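Local coordinates for extracellular matrix-binding protein ebh (Staphylococcus aureus subsp. aureus, PDB 4KJM) that probably mediates adhesion of the staphylococcal cell to extracellular matrix, as a giant surface protein built from FIVAR and GA-type helical modules, at residues 105-110 against 117-122. Residues are numbered along the deposited sequence; the frame is centred on the assembly and turned at random.
Sequences AQANGA and QDVQHN. With ZN (zinc ion), chain I; ZN (zinc ion), chain G; ZN (zinc ion), chain H.
Val119 reaches across from helix 113-127 and sets its two methyl groups against Gln106 and Ala107, near the end of helix 97-108. Val119 CG2 lies 3.5 Å from Gln106 CB. Val119 CG2 is also 3.8 Å from Gln106 OE1, an approach without a hydrogen bond. CG1 meets the methyl of Ala107, with Val119 CG1 and Ala107 CB 4.0 Å apart. The valine torsion divides this work: with CG1 anti to the backbone N (chi1 171°), CG2 falls beside that nitrogen. CG1 then faces the Ala107 methyl, while CG2 lies mainly on Gln106 and also nears the backbone N of Ala107. Gln106 crosses the valine at a slant, its chain extended beyond CG. The small side chain of Ala107 is consistent with the close approach of the helices, with Ala107 CA and Val119 CA 6.0 Å apart.

Ala107 is also covered by Ala85 and Ile86 of helix 74-90, and Gln120 lies on Ala84 and Ala88 of that helix. The contact thus belongs to a three-helix bundle, as in GA modules. Lys82 NZ ties the same helix to Asn108 O by a hydrogen bond.

Zinc ions sit at other side chains of helix 113-127. His121 ND1 binds one zinc at 2.3 Å, and His121 NE2 binds another at 2.3 Å, so a single imidazole bridges two metals. Asp118 holds a third zinc through OD1 at 2.3 Å, with Asp118 OD2 more distant from it at 2.7 Å. Three waters also bind this ion.

No hydrogen bond joins the two segments. Their contact is chiefly van der Waals packing of the buried Val119 and Ala107, with the polar end of exposed Gln106 at its edge; the metal-binding groups take no part in it.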
loop_
_atom_site.group_PDB
_atom_site.type_symbol
_atom_site.label_atom_id
_atom_site.label_comp_id
_atom_site.label_asym_id
_atom_site.label_seq_id
_atom_site.Cartn_x
_atom_site.Cartn_y
_atom_site.Cartn_z
ATOM N N ALA A 105 16.555 1.848 -21.083
ATOM C CA ALA A 105 15.276 1.219 -21.114
ATOM C C ALA A 105 15.148 0.088 -20.054
ATOM O O ALA A 105 14.154 -0.006 -19.357
ATOM C CB ALA A 105 15.004 0.684 -22.500
ATOM N N GLN A 106 16.182 -0.731 -19.914
ATOM C CA GLN A 106 16.218 -1.757 -18.862
ATOM C C GLN A 106 16.167 -1.167 -17.463
ATOM O O GLN A 106 15.388 -1.633 -16.657
ATOM C CB GLN A 106 17.465 -2.619 -18.984
ATOM C CG GLN A 106 17.472 -3.432 -20.262
ATOM C CD GLN A 106 18.802 -4.186 -20.408
ATOM O OE1 GLN A 106 19.349 -4.612 -19.423
ATOM N NE2 GLN A 106 19.267 -4.369 -21.604
ATOM N N ALA A 107 16.944 -0.098 -17.197
ATOM C CA ALA A 107 16.958 0.511 -15.877
ATOM C C ALA A 107 15.593 1.121 -15.584
ATOM O O ALA A 107 15.039 0.920 -14.538
ATOM C CB ALA A 107 18.043 1.560 -15.807
ATOM N N ASN A 108 15.038 1.870 -16.518
ATOM C CA ASN A 108 13.774 2.537 -16.255
ATOM C C ASN A 108 12.587 1.615 -16.043
ATOM O O ASN A 108 11.591 2.001 -15.396
ATOM C CB ASN A 108 13.497 3.510 -17.369
ATOM C CG ASN A 108 14.289 4.785 -17.196
ATOM O OD1 ASN A 108 14.642 5.165 -16.096
ATOM N ND2 ASN A 108 14.512 5.459 -18.276
ATOM N N GLY A 109 12.695 0.447 -16.667
ATOM C CA GLY A 109 11.706 -0.612 -16.581
ATOM C C GLY A 109 11.903 -1.556 -15.431
ATOM O O GLY A 109 11.053 -2.421 -15.234
ATOM N N ALA A 110 12.969 -1.368 -14.627
ATOM C CA ALA A 110 13.306 -2.323 -13.544
ATOM C C ALA A 110 12.144 -2.330 -12.561
ATOM O O ALA A 110 11.648 -1.261 -12.133
ATOM C CB ALA A 110 14.569 -1.915 -12.822
ATOM N N GLN A 117 20.153 -2.672 -10.313
ATOM C CA GLN A 117 21.532 -2.916 -9.955
ATOM C C GLN A 117 22.234 -3.798 -10.956
ATOM O O GLN A 117 23.455 -3.592 -11.246
ATOM C CB GLN A 117 21.633 -3.490 -8.537
ATOM C CG GLN A 117 21.139 -2.457 -7.484
ATOM C CD GLN A 117 21.296 -2.913 -6.040
ATOM O OE1 GLN A 117 21.186 -4.075 -5.736
ATOM N NE2 GLN A 117 21.461 -1.976 -5.152
ATOM N N ASP A 118 21.516 -4.831 -11.439
ATOM C CA ASP A 118 22.062 -5.705 -12.521
ATOM C C ASP A 118 22.339 -4.894 -13.773
ATOM O O ASP A 118 23.362 -5.068 -14.459
ATOM C CB ASP A 118 21.092 -6.841 -12.852
ATOM C CG ASP A 118 21.026 -7.888 -11.772
ATOM O OD1 ASP A 118 21.914 -7.870 -10.936
ATOM O OD2 ASP A 118 20.107 -8.749 -11.751
ATOM N N VAL A 119 21.416 -4.006 -14.114
ATOM C CA VAL A 119 21.671 -3.138 -15.288
ATOM C C VAL A 119 22.938 -2.289 -15.105
ATOM O O VAL A 119 23.776 -2.193 -16.011
ATOM C CB VAL A 119 20.474 -2.244 -15.579
ATOM C CG1 VAL A 119 20.854 -1.217 -16.658
ATOM C CG2 VAL A 119 19.255 -3.094 -15.972
ATOM N N GLN A 120 23.069 -1.627 -13.955
ATOM C CA GLN A 120 24.269 -0.868 -13.685
ATOM C C GLN A 120 25.530 -1.720 -13.855
ATOM O O GLN A 120 26.509 -1.303 -14.465
ATOM C CB GLN A 120 24.233 -0.304 -12.278
ATOM C CG GLN A 120 25.468 0.541 -12.008
ATOM C CD GLN A 120 25.339 1.359 -10.746
ATOM O OE1 GLN A 120 24.257 1.548 -10.217
ATOM N NE2 GLN A 120 26.438 1.876 -10.293
ATOM N N HIS A 121 25.528 -2.901 -13.258
ATOM C CA HIS A 121 26.693 -3.794 -13.366
ATOM C C HIS A 121 26.986 -4.187 -14.820
ATOM O O HIS A 121 28.127 -4.121 -15.276
ATOM C CB HIS A 121 26.462 -5.042 -12.521
ATOM C CG HIS A 121 27.521 -6.069 -12.695
ATOM N ND1 HIS A 121 28.662 -6.090 -11.929
ATOM C CD2 HIS A 121 27.639 -7.085 -13.579
ATOM C CE1 HIS A 121 29.435 -7.080 -12.327
ATOM N NE2 HIS A 121 28.846 -7.682 -13.339
ATOM N N ASN A 122 25.929 -4.570 -15.548
ATOM C CA ASN A 122 26.066 -4.931 -16.967
ATOM C C ASN A 122 26.589 -3.790 -17.864
ATOM O O ASN A 122 27.456 -4.009 -18.734
ATOM C CB ASN A 122 24.762 -5.518 -17.495
ATOM C CG ASN A 122 24.411 -6.827 -16.792
ATOM O OD1 ASN A 122 25.274 -7.458 -16.144
ATOM N ND2 ASN A 122 23.167 -7.212 -16.866
HETATM ZN ZN ZN I . 29.321 -4.203 -10.823
HETATM ZN ZN ZN G . 21.443 -9.672 -9.532
HETATM ZN ZN ZN H . 30.205 -9.218 -14.480
HETATM O O HOH W 1 19.561 -10.253 -9.774
HETATM O O HOH W 2 21.663 -8.897 -7.675
HETATM O O HOH W 3 22.222 -11.540 -9.589
HETATM O O HOH W 4 29.147 -10.193 -15.877
HETATM O O HOH W 5 30.912 -10.524 -13.137
#